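Local coordinates for protein RNase NGR3 (Nicotiana glutinosa, PDB 1VCZ) that probably cleaves RNA as a T2-family endoribonuclease and binds guanosine and adenosine monophosphates, at residues F40-L45 with A115-R120; K53-C58 with G102-L107; I69-S74 with G108-F113. All blocks are in the same frame, centred on the assembly; numbering follows the deposited sequence.

Contact 1: F40-L45 with A115-R120; sequences FSIHGL and AALDFR. With 5GP (guanosine-5'-monophosphate), chain C.
The strand 41-48, which carries the predicted active-site histidine H43 of the RNase T2 fold, turns I42 and L45 onto helix 109-123. The segments run closer to antiparallel than parallel, with their axes 131° apart and 9.0 Å from each other at closest. I42 fills the middle of the interface. Its CD1 reaches into the helix surface between A116 and L117, touching the backbone O of A116 at 3.6 Å as well as the methyl CB of A116 and the branch CD2 of L117. The stem atom CG1 of I42 lies against the aliphatic part of R120, 3.9 Å from CD. At the other end of the interface, L45 sets CD2 beside the methyl CB of A115, 3.9 Å away. R120 runs past I42, with CG anti to the backbone N (chi1 -170°) and a bend at chi3, and this delivers NH1 to the carbonyl O of F40 at 3.1 Å, nearly in line with the C=O bond. The bond is bent at the hydrogen (139°) and the acceptor is tilted from the guanidinium plane. D39 forms a salt bridge to the same nitrogen; NH1 thus has two acceptors, the F40 carbonyl and the D39 carboxylate. A classic beta bulge places H43 and G44 both facing V14. One of the two bound GMP molecules lies over one face of the H43 ring, offset toward the rim, with CE1 of H43 3.5 Å from N2 of the base, and ND1 is hydrogen-bonded to Q175. Strand 10-16 pairs with strand 41-48, F40 touches strand 171-181, and helix 73-79 flanks L117 and R120.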
loop_
_atom_site.group_PDB
_atom_site.type_symbol
_atom_site.label_atom_id
_atom_site.label_comp_id
_atom_site.label_asym_id
_atom_site.label_seq_id
_atom_site.Cartn_x
_atom_site.Cartn_y
_atom_site.Cartn_z
ATOM N N PHE A 40 -4.323 0.432 7.736
ATOM C CA PHE A 40 -3.753 0.494 6.401
ATOM C C PHE A 40 -3.377 -0.912 5.976
ATOM O O PHE A 40 -2.830 -1.703 6.759
ATOM C CB PHE A 40 -2.509 1.392 6.373
ATOM C CG PHE A 40 -2.831 2.852 6.486
ATOM C CD1 PHE A 40 -2.973 3.450 7.736
ATOM C CD2 PHE A 40 -3.043 3.623 5.333
ATOM C CE1 PHE A 40 -3.326 4.790 7.839
ATOM C CE2 PHE A 40 -3.396 4.959 5.433
ATOM C CZ PHE A 40 -3.538 5.543 6.681
ATOM N N SER A 41 -3.657 -1.219 4.719
ATOM C CA SER A 41 -3.345 -2.537 4.191
ATOM C C SER A 41 -2.425 -2.391 2.987
ATOM O O SER A 41 -2.310 -1.314 2.401
ATOM C CB SER A 41 -4.624 -3.240 3.760
ATOM O OG SER A 41 -5.219 -2.566 2.667
ATOM N N ILE A 42 -1.794 -3.491 2.610
ATOM C CA ILE A 42 -0.879 -3.470 1.479
ATOM C C ILE A 42 -1.550 -3.429 0.117
ATOM O O ILE A 42 -2.479 -4.181 -0.155
ATOM C CB ILE A 42 0.036 -4.723 1.494
ATOM C CG1 ILE A 42 0.776 -4.800 2.829
ATOM C CG2 ILE A 42 1.045 -4.683 0.340
ATOM C CD1 ILE A 42 1.274 -6.184 3.198
ATOM N N HIS A 43 -1.066 -2.545 -0.743
ATOM C CA HIS A 43 -1.537 -2.548 -2.119
ATOM C C HIS A 43 -0.421 -3.271 -2.885
ATOM O O HIS A 43 -0.663 -4.320 -3.517
ATOM C CB HIS A 43 -1.725 -1.137 -2.688
ATOM C CG HIS A 43 -2.104 -1.137 -4.142
ATOM N ND1 HIS A 43 -2.613 -0.034 -4.788
ATOM C CD2 HIS A 43 -2.062 -2.128 -5.072
ATOM C CE1 HIS A 43 -2.874 -0.339 -6.047
ATOM N NE2 HIS A 43 -2.551 -1.605 -6.247
ATOM N N GLY A 44 0.809 -2.754 -2.812
ATOM C CA GLY A 44 1.884 -3.427 -3.528
ATOM C C GLY A 44 3.307 -3.054 -3.164
ATOM O O GLY A 44 3.533 -2.081 -2.445
ATOM N N LEU A 45 4.260 -3.860 -3.637
ATOM C CA LEU A 45 5.696 -3.626 -3.403
ATOM C C LEU A 45 6.185 -3.628 -4.848
ATOM O O LEU A 45 6.288 -4.687 -5.466
ATOM C CB LEU A 45 6.303 -4.793 -2.634
ATOM C CG LEU A 45 7.785 -4.668 -2.303
ATOM C CD1 LEU A 45 8.044 -3.301 -1.653
ATOM C CD2 LEU A 45 8.207 -5.824 -1.384
ATOM N N ALA A 115 8.499 -9.583 2.814
ATOM C CA ALA A 115 8.970 -8.200 2.801
ATOM C C ALA A 115 7.807 -7.231 2.866
ATOM O O ALA A 115 7.855 -6.295 3.624
ATOM C CB ALA A 115 9.824 -7.904 1.530
ATOM N N ALA A 116 6.761 -7.457 2.076
ATOM C CA ALA A 116 5.619 -6.545 2.094
ATOM C C ALA A 116 5.003 -6.499 3.497
ATOM O O ALA A 116 4.731 -5.437 4.024
ATOM C CB ALA A 116 4.578 -6.979 1.058
ATOM N N LEU A 117 4.774 -7.670 4.098
ATOM C CA LEU A 117 4.229 -7.745 5.449
ATOM C C LEU A 117 5.125 -7.049 6.479
ATOM O O LEU A 117 4.631 -6.325 7.354
ATOM C CB LEU A 117 4.047 -9.215 5.862
ATOM C CG LEU A 117 3.027 -10.019 5.045
ATOM C CD1 LEU A 117 3.197 -11.519 5.349
ATOM C CD2 LEU A 117 1.628 -9.547 5.404
ATOM N N ASP A 118 6.422 -7.303 6.399
ATOM C CA ASP A 118 7.390 -6.692 7.310
ATOM C C ASP A 118 7.407 -5.167 7.179
ATOM O O ASP A 118 7.437 -4.438 8.185
ATOM C CB ASP A 118 8.789 -7.243 7.041
ATOM C CG ASP A 118 8.935 -8.717 7.451
ATOM O OD1 ASP A 118 7.997 -9.250 8.096
ATOM O OD2 ASP A 118 9.994 -9.325 7.137
ATOM N N PHE A 119 7.402 -4.664 5.949
ATOM C CA PHE A 119 7.384 -3.206 5.790
ATOM C C PHE A 119 6.057 -2.559 6.195
ATOM O O PHE A 119 6.041 -1.397 6.616
ATOM C CB PHE A 119 7.789 -2.826 4.350
ATOM C CG PHE A 119 9.263 -2.968 4.106
ATOM C CD1 PHE A 119 9.764 -3.917 3.225
ATOM C CD2 PHE A 119 10.165 -2.189 4.825
ATOM C CE1 PHE A 119 11.137 -4.097 3.065
ATOM C CE2 PHE A 119 11.550 -2.364 4.669
ATOM C CZ PHE A 119 12.035 -3.330 3.781
ATOM N N ARG A 120 4.938 -3.283 6.079
ATOM C CA ARG A 120 3.671 -2.707 6.499
ATOM C C ARG A 120 3.755 -2.533 8.027
ATOM O O ARG A 120 3.367 -1.502 8.575
ATOM C CB ARG A 120 2.474 -3.625 6.178
ATOM C CG ARG A 120 1.130 -2.917 6.388
ATOM C CD ARG A 120 -0.033 -3.910 6.544
ATOM N NE ARG A 120 0.069 -4.581 7.835
ATOM C CZ ARG A 120 -0.398 -4.085 8.979
ATOM N NH1 ARG A 120 -1.018 -2.917 9.002
ATOM N NH2 ARG A 120 -0.205 -4.748 10.113
HETATM P P 5GP C . -1.248 -3.804 -9.859
HETATM O O1P 5GP C . -0.512 -2.956 -8.904
HETATM O O2P 5GP C . -1.574 -3.130 -11.185
HETATM O O3P 5GP C . -0.478 -5.152 -10.114
HETATM O "O5'" 5GP C . -2.675 -4.278 -9.239
HETATM C "C5'" 5GP C . -3.782 -3.366 -9.163
HETATM C "C4'" 5GP C . -5.079 -3.997 -9.631
HETATM O "O4'" 5GP C . -5.488 -4.856 -8.511
HETATM C "C3'" 5GP C . -6.262 -3.074 -9.882
HETATM O "O3'" 5GP C . -6.420 -2.750 -11.253
HETATM C "C2'" 5GP C . -7.504 -3.802 -9.354
HETATM O "O2'" 5GP C . -8.316 -4.354 -10.417
HETATM C "C1'" 5GP C . -6.930 -4.880 -8.430
HETATM N N9 5GP C . -7.340 -4.900 -6.994
HETATM C C8 5GP C . -7.926 -5.914 -6.278
HETATM N N7 5GP C . -8.266 -5.612 -5.046
HETATM C C5 5GP C . -7.769 -4.298 -4.903
HETATM C C6 5GP C . -7.797 -3.463 -3.734
HETATM O O6 5GP C . -8.182 -3.757 -2.616
HETATM N N1 5GP C . -7.285 -2.150 -4.004
HETATM C C2 5GP C . -6.705 -1.776 -5.223
HETATM N N2 5GP C . -6.229 -0.502 -5.239
HETATM N N3 5GP C . -6.608 -2.594 -6.316
HETATM C C4 5GP C . -7.196 -3.838 -6.082
#

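Contact 2: K53-C58 with G102-L107; sequences KWPQNC and GTCSAL. With 5GP (guanosine-5'-monophosphate), chain B.
C58 and C104 bring two irregular loops together, their CA atoms 5.1 Å apart, with the 102-107 side folded into a type I beta turn from G102 to S105. Their SG atoms are joined 2.0 Å apart in a disulfide of right-handed twist (chi3 96°). Both sulfurs sit beside their own backbone N, with chi1 -66° in C58. The C104 sulfur also lies over the chain of the first loop, SG being 3.5 Å from CA of Q56, while CG of P55 rests 3.9 Å from CB of C104. T103 adds a weak bond in which its OG1 accepts the backbone N-H of C58, with N 3.2 Å from OG1; the main partner of that hydroxyl is the carbonyl of L99. This cross-link fastens the loop that carries W54, a residue of the nucleotide-binding site, to the turn that follows helix 91-102, next to the predicted catalytic H101. Guanine of the second GMP spreads over one face of the W54 indole, with N2 of the base 3.2 Å from CG of W54. The indole edge is held by Q56, whose OE1 accepts from NE1 of W54 at 3.0 Å in a nearly straight bond that restrains the ring's rotation.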
loop_
_atom_site.group_PDB
_atom_site.type_symbol
_atom_site.label_atom_id
_atom_site.label_comp_id
_atom_site.label_asym_id
_atom_site.label_seq_id
_atom_site.Cartn_x
_atom_site.Cartn_y
_atom_site.Cartn_z
ATOM N N LYS A 53 10.039 5.194 -14.879
ATOM C CA LYS A 53 9.494 4.043 -15.567
ATOM C C LYS A 53 9.762 2.892 -14.612
ATOM O O LYS A 53 10.356 3.100 -13.555
ATOM C CB LYS A 53 10.212 3.826 -16.900
ATOM C CG LYS A 53 9.990 4.986 -17.876
ATOM C CD LYS A 53 10.747 4.797 -19.187
ATOM C CE LYS A 53 10.581 6.025 -20.084
ATOM N NZ LYS A 53 11.469 5.948 -21.279
ATOM N N TRP A 54 9.315 1.692 -14.966
ATOM C CA TRP A 54 9.502 0.539 -14.087
ATOM C C TRP A 54 9.380 -0.750 -14.873
ATOM O O TRP A 54 8.772 -0.773 -15.950
ATOM C CB TRP A 54 8.411 0.532 -12.989
ATOM C CG TRP A 54 6.985 0.422 -13.537
ATOM C CD1 TRP A 54 6.325 -0.714 -13.925
ATOM C CD2 TRP A 54 6.120 1.515 -13.858
ATOM N NE1 TRP A 54 5.099 -0.386 -14.478
ATOM C CE2 TRP A 54 4.956 0.977 -14.446
ATOM C CE3 TRP A 54 6.223 2.908 -13.704
ATOM C CZ2 TRP A 54 3.893 1.787 -14.888
ATOM C CZ3 TRP A 54 5.170 3.711 -14.141
ATOM C CH2 TRP A 54 4.017 3.141 -14.727
ATOM N N PRO A 55 9.955 -1.839 -14.352
ATOM C CA PRO A 55 9.858 -3.132 -15.035
ATOM C C PRO A 55 8.540 -3.768 -14.567
ATOM O O PRO A 55 8.064 -3.463 -13.474
ATOM C CB PRO A 55 11.074 -3.885 -14.515
ATOM C CG PRO A 55 11.184 -3.373 -13.068
ATOM C CD PRO A 55 10.935 -1.887 -13.247
ATOM N N GLN A 56 7.931 -4.605 -15.402
ATOM C CA GLN A 56 6.703 -5.292 -15.008
ATOM C C GLN A 56 6.569 -6.565 -15.823
ATOM O O GLN A 56 7.074 -6.622 -16.945
ATOM C CB GLN A 56 5.464 -4.413 -15.193
ATOM C CG GLN A 56 5.152 -3.953 -16.612
ATOM C CD GLN A 56 3.766 -3.319 -16.701
ATOM O OE1 GLN A 56 3.439 -2.393 -15.947
ATOM N NE2 GLN A 56 2.936 -3.830 -17.613
ATOM N N ASN A 57 5.922 -7.581 -15.248
ATOM C CA ASN A 57 5.729 -8.874 -15.931
ATOM C C ASN A 57 7.061 -9.456 -16.392
ATOM O O ASN A 57 7.222 -9.832 -17.558
ATOM C CB ASN A 57 4.812 -8.705 -17.155
ATOM C CG ASN A 57 3.490 -8.031 -16.823
ATOM O OD1 ASN A 57 3.122 -7.038 -17.449
ATOM N ND2 ASN A 57 2.760 -8.578 -15.852
ATOM N N CYS A 58 8.009 -9.566 -15.470
ATOM C CA CYS A 58 9.330 -10.060 -15.806
ATOM C C CYS A 58 9.467 -11.549 -16.109
ATOM O O CYS A 58 10.377 -11.946 -16.831
ATOM C CB CYS A 58 10.302 -9.640 -14.716
ATOM S SG CYS A 58 10.444 -7.833 -14.740
ATOM N N GLY A 102 6.318 -8.793 -8.472
ATOM C CA GLY A 102 7.202 -9.711 -7.758
ATOM C C GLY A 102 8.260 -10.375 -8.625
ATOM O O GLY A 102 9.420 -10.509 -8.229
ATOM N N THR A 103 7.869 -10.804 -9.817
ATOM C CA THR A 103 8.834 -11.446 -10.698
ATOM C C THR A 103 9.951 -10.497 -11.122
ATOM O O THR A 103 10.980 -10.943 -11.622
ATOM C CB THR A 103 8.159 -12.011 -11.970
ATOM O OG1 THR A 103 7.496 -10.956 -12.680
ATOM C CG2 THR A 103 7.161 -13.081 -11.601
ATOM N N CYS A 104 9.765 -9.195 -10.908
ATOM C CA CYS A 104 10.772 -8.207 -11.292
ATOM C C CYS A 104 11.599 -7.744 -10.100
ATOM O O CYS A 104 12.490 -6.906 -10.259
ATOM C CB CYS A 104 10.106 -6.957 -11.871
ATOM S SG CYS A 104 9.092 -7.187 -13.354
ATOM N N SER A 105 11.314 -8.309 -8.925
ATOM C CA SER A 105 11.939 -7.889 -7.672
ATOM C C SER A 105 13.260 -8.524 -7.276
ATOM O O SER A 105 13.878 -8.045 -6.342
ATOM C CB SER A 105 10.968 -8.132 -6.511
ATOM O OG SER A 105 10.847 -9.538 -6.267
ATOM N N ALA A 106 13.650 -9.612 -7.941
ATOM C CA ALA A 106 14.896 -10.318 -7.607
ATOM C C ALA A 106 14.712 -11.111 -6.317
ATOM O O ALA A 106 15.652 -11.715 -5.822
ATOM C CB ALA A 106 16.070 -9.336 -7.447
ATOM N N LEU A 107 13.490 -11.105 -5.791
ATOM C CA LEU A 107 13.171 -11.834 -4.570
ATOM C C LEU A 107 12.379 -13.103 -4.897
ATOM O O LEU A 107 11.620 -13.140 -5.868
ATOM C CB LEU A 107 12.320 -10.964 -3.635
ATOM C CG LEU A 107 12.895 -9.649 -3.086
ATOM C CD1 LEU A 107 11.845 -8.954 -2.206
ATOM C CD2 LEU A 107 14.138 -9.961 -2.254
HETATM P P 5GP B . -4.524 1.724 -13.590
HETATM O O1P 5GP B . -5.740 1.004 -14.043
HETATM O O2P 5GP B . -3.833 2.490 -14.715
HETATM O O3P 5GP B . -4.852 2.690 -12.386
HETATM O "O5'" 5GP B . -3.408 0.700 -12.981
HETATM C "C5'" 5GP B . -2.102 1.174 -12.561
HETATM C "C4'" 5GP B . -1.137 0.049 -12.191
HETATM O "O4'" 5GP B . 0.087 0.317 -12.996
HETATM C "C3'" 5GP B . -0.617 -0.018 -10.760
HETATM O "O3'" 5GP B . -1.411 -0.803 -9.897
HETATM C "C2'" 5GP B . 0.792 -0.585 -10.910
HETATM O "O2'" 5GP B . 0.825 -2.012 -11.034
HETATM C "C1'" 5GP B . 1.262 0.103 -12.156
HETATM N N9 5GP B . 1.972 1.378 -11.967
HETATM C C8 5GP B . 1.489 2.672 -12.034
HETATM N N7 5GP B . 2.268 3.587 -11.524
HETATM C C5 5GP B . 3.418 2.837 -11.167
HETATM C C6 5GP B . 4.654 3.324 -10.650
HETATM O O6 5GP B . 4.960 4.484 -10.417
HETATM N N1 5GP B . 5.580 2.268 -10.415
HETATM C C2 5GP B . 5.313 0.916 -10.652
HETATM N N2 5GP B . 6.362 0.110 -10.403
HETATM N N3 5GP B . 4.127 0.436 -11.108
HETATM C C4 5GP B . 3.234 1.478 -11.387
#

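Contact 3: I69-S74 with G108-F113; sequences ISDLIS and GERAYF
I69 lies against the first turn of helix 109-123, with R110 its nearest counterpart. The helix starts with G108 at its N-cap position, and its first side chain, E109, turns its OE2 to the backbone N of D65 beyond the segments. R110 comes next and carries most of the contact. Its CA is met by the methyl CG2 of I69 at 3.9 Å, and from there the arginine stretches away from the helix, with CG anti to the backbone N (chi1 -178°) and the chain extended as far as NE. Its end meets D71 with two nitrogens. NH1 donates to OD1 of D71 at 2.7 Å and NH2 to OD2 of D71 at 2.9 Å, each oxygen using its syn lone pair. Both bonds are close to straight (171° at NH1), and the carboxylate and guanidinium planes lie only 11° apart, so the pair forms a nearly flat, end-on salt bridge. CD1 of L72 leans over one face of the R110 guanidinium, near its rim and 4.0 Å above the plane. The carbonyl of E68 takes a further bond from NH1. One turn on, F113 points to the other segment and receives CG2 of I69 obliquely, 4.3 Å from CD1 of F113; its ring also touches W80, W94 and W98. A bidentate arginine-aspartate bridge at the solvent-facing rim above an apolar interior thus joins the start of helix 109-123 to the residues leading into helix 73-79, alongside helix 91-102, which carries the predicted active-site residues E97 and H101 of the T2 fold.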
loop_
_atom_site.group_PDB
_atom_site.type_symbol
_atom_site.label_atom_id
_atom_site.label_comp_id
_atom_site.label_asym_id
_atom_site.label_seq_id
_atom_site.Cartn_x
_atom_site.Cartn_y
_atom_site.Cartn_z
ATOM N N ILE A 69 3.815 -19.977 0.515
ATOM C CA ILE A 69 3.425 -18.999 1.538
ATOM C C ILE A 69 2.203 -19.461 2.341
ATOM O O ILE A 69 1.462 -18.645 2.883
ATOM C CB ILE A 69 3.107 -17.612 0.908
ATOM C CG1 ILE A 69 1.941 -17.718 -0.073
ATOM C CG2 ILE A 69 4.352 -17.059 0.212
ATOM C CD1 ILE A 69 2.277 -18.355 -1.402
ATOM N N SER A 70 2.010 -20.777 2.435
ATOM C CA SER A 70 0.848 -21.327 3.142
ATOM C C SER A 70 0.599 -20.709 4.502
ATOM O O SER A 70 -0.524 -20.290 4.808
ATOM C CB SER A 70 0.996 -22.840 3.351
ATOM O OG SER A 70 1.594 -23.462 2.240
ATOM N N ASP A 71 1.642 -20.698 5.326
ATOM C CA ASP A 71 1.568 -20.184 6.689
ATOM C C ASP A 71 1.411 -18.677 6.789
ATOM O O ASP A 71 1.255 -18.136 7.876
ATOM C CB ASP A 71 2.805 -20.631 7.470
ATOM C CG ASP A 71 4.110 -20.108 6.865
ATOM O OD1 ASP A 71 4.193 -19.985 5.627
ATOM O OD2 ASP A 71 5.045 -19.841 7.635
ATOM N N LEU A 72 1.464 -18.004 5.644
ATOM C CA LEU A 72 1.344 -16.563 5.595
ATOM C C LEU A 72 -0.039 -16.150 5.100
ATOM O O LEU A 72 -0.439 -15.000 5.273
ATOM C CB LEU A 72 2.414 -15.967 4.644
ATOM C CG LEU A 72 3.891 -16.210 4.972
ATOM C CD1 LEU A 72 4.801 -15.462 3.968
ATOM C CD2 LEU A 72 4.136 -15.753 6.407
ATOM N N ILE A 73 -0.783 -17.079 4.504
ATOM C CA ILE A 73 -2.085 -16.718 3.944
ATOM C C ILE A 73 -3.076 -16.089 4.898
ATOM O O ILE A 73 -3.745 -15.110 4.546
ATOM C CB ILE A 73 -2.752 -17.924 3.250
ATOM C CG1 ILE A 73 -1.897 -18.358 2.060
ATOM C CG2 ILE A 73 -4.138 -17.531 2.738
ATOM C CD1 ILE A 73 -2.391 -19.611 1.391
ATOM N N SER A 74 -3.198 -16.621 6.105
ATOM C CA SER A 74 -4.169 -16.013 7.016
ATOM C C SER A 74 -3.760 -14.584 7.366
ATOM O O SER A 74 -4.614 -13.728 7.544
ATOM C CB SER A 74 -4.360 -16.861 8.287
ATOM O OG SER A 74 -3.161 -17.006 9.009
ATOM N N GLY A 108 12.561 -14.141 -4.078
ATOM C CA GLY A 108 11.795 -15.354 -4.277
ATOM C C GLY A 108 10.374 -15.051 -3.815
ATOM O O GLY A 108 10.131 -14.039 -3.136
ATOM N N GLU A 109 9.427 -15.922 -4.143
ATOM C CA GLU A 109 8.040 -15.660 -3.761
ATOM C C GLU A 109 7.833 -15.408 -2.283
ATOM O O GLU A 109 7.187 -14.445 -1.917
ATOM C CB GLU A 109 7.110 -16.791 -4.213
ATOM C CG GLU A 109 7.093 -17.003 -5.726
ATOM C CD GLU A 109 6.064 -18.025 -6.210
ATOM O OE1 GLU A 109 6.300 -18.605 -7.308
ATOM O OE2 GLU A 109 5.032 -18.235 -5.514
ATOM N N ARG A 110 8.373 -16.259 -1.417
ATOM C CA ARG A 110 8.144 -16.031 -0.002
ATOM C C ARG A 110 8.776 -14.745 0.544
ATOM O O ARG A 110 8.156 -14.041 1.345
ATOM C CB ARG A 110 8.630 -17.233 0.801
ATOM C CG ARG A 110 8.382 -17.109 2.280
ATOM C CD ARG A 110 8.703 -18.441 2.941
ATOM N NE ARG A 110 8.472 -18.350 4.367
ATOM C CZ ARG A 110 7.337 -18.684 4.963
ATOM N NH1 ARG A 110 6.311 -19.142 4.263
ATOM N NH2 ARG A 110 7.244 -18.556 6.262
ATOM N N ALA A 111 9.988 -14.449 0.095
ATOM C CA ALA A 111 10.705 -13.269 0.548
ATOM C C ALA A 111 9.954 -12.030 0.108
ATOM O O ALA A 111 9.916 -11.057 0.839
ATOM C CB ALA A 111 12.121 -13.256 -0.021
ATOM N N TYR A 112 9.353 -12.075 -1.079
ATOM C CA TYR A 112 8.597 -10.927 -1.595
ATOM C C TYR A 112 7.406 -10.612 -0.697
ATOM O O TYR A 112 7.201 -9.472 -0.248
ATOM C CB TYR A 112 8.106 -11.229 -3.015
ATOM C CG TYR A 112 7.302 -10.117 -3.654
ATOM C CD1 TYR A 112 7.923 -8.931 -4.090
ATOM C CD2 TYR A 112 5.923 -10.235 -3.808
ATOM C CE1 TYR A 112 7.166 -7.888 -4.666
ATOM C CE2 TYR A 112 5.160 -9.208 -4.373
ATOM C CZ TYR A 112 5.797 -8.031 -4.801
ATOM O OH TYR A 112 5.064 -7.002 -5.366
ATOM N N PHE A 113 6.598 -11.628 -0.429
ATOM C CA PHE A 113 5.447 -11.388 0.419
ATOM C C PHE A 113 5.834 -11.099 1.868
ATOM O O PHE A 113 5.218 -10.265 2.527
ATOM C CB PHE A 113 4.465 -12.559 0.276
ATOM C CG PHE A 113 3.786 -12.574 -1.062
ATOM C CD1 PHE A 113 4.242 -13.382 -2.092
ATOM C CD2 PHE A 113 2.729 -11.693 -1.318
ATOM C CE1 PHE A 113 3.663 -13.321 -3.361
ATOM C CE2 PHE A 113 2.140 -11.621 -2.588
ATOM C CZ PHE A 113 2.611 -12.442 -3.610
#

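From the N terminus, the first segment met is 40-45, on strand 41-48; contact 1 closes its loop only when helix 109-123 returns at 115-120. Everything else happens within that loop. Contact 2 closes the loop from 53-58 to 102-107, just after helix 91-102, and contact 3 that from 69-74 to 108-113. Contacts 2 and 3 cross, because their segments alternate along the chain. Contacts 1 and 3 share helix 109-123 and are linked directly where the hydroxyl of Y112 reaches the carbonyl of L45. Y112 also packs on G102, S105 and L107 of contact 2. Together the three tie sheet, loops and helices together, with contacts 1 and 2 each touching a bound GMP.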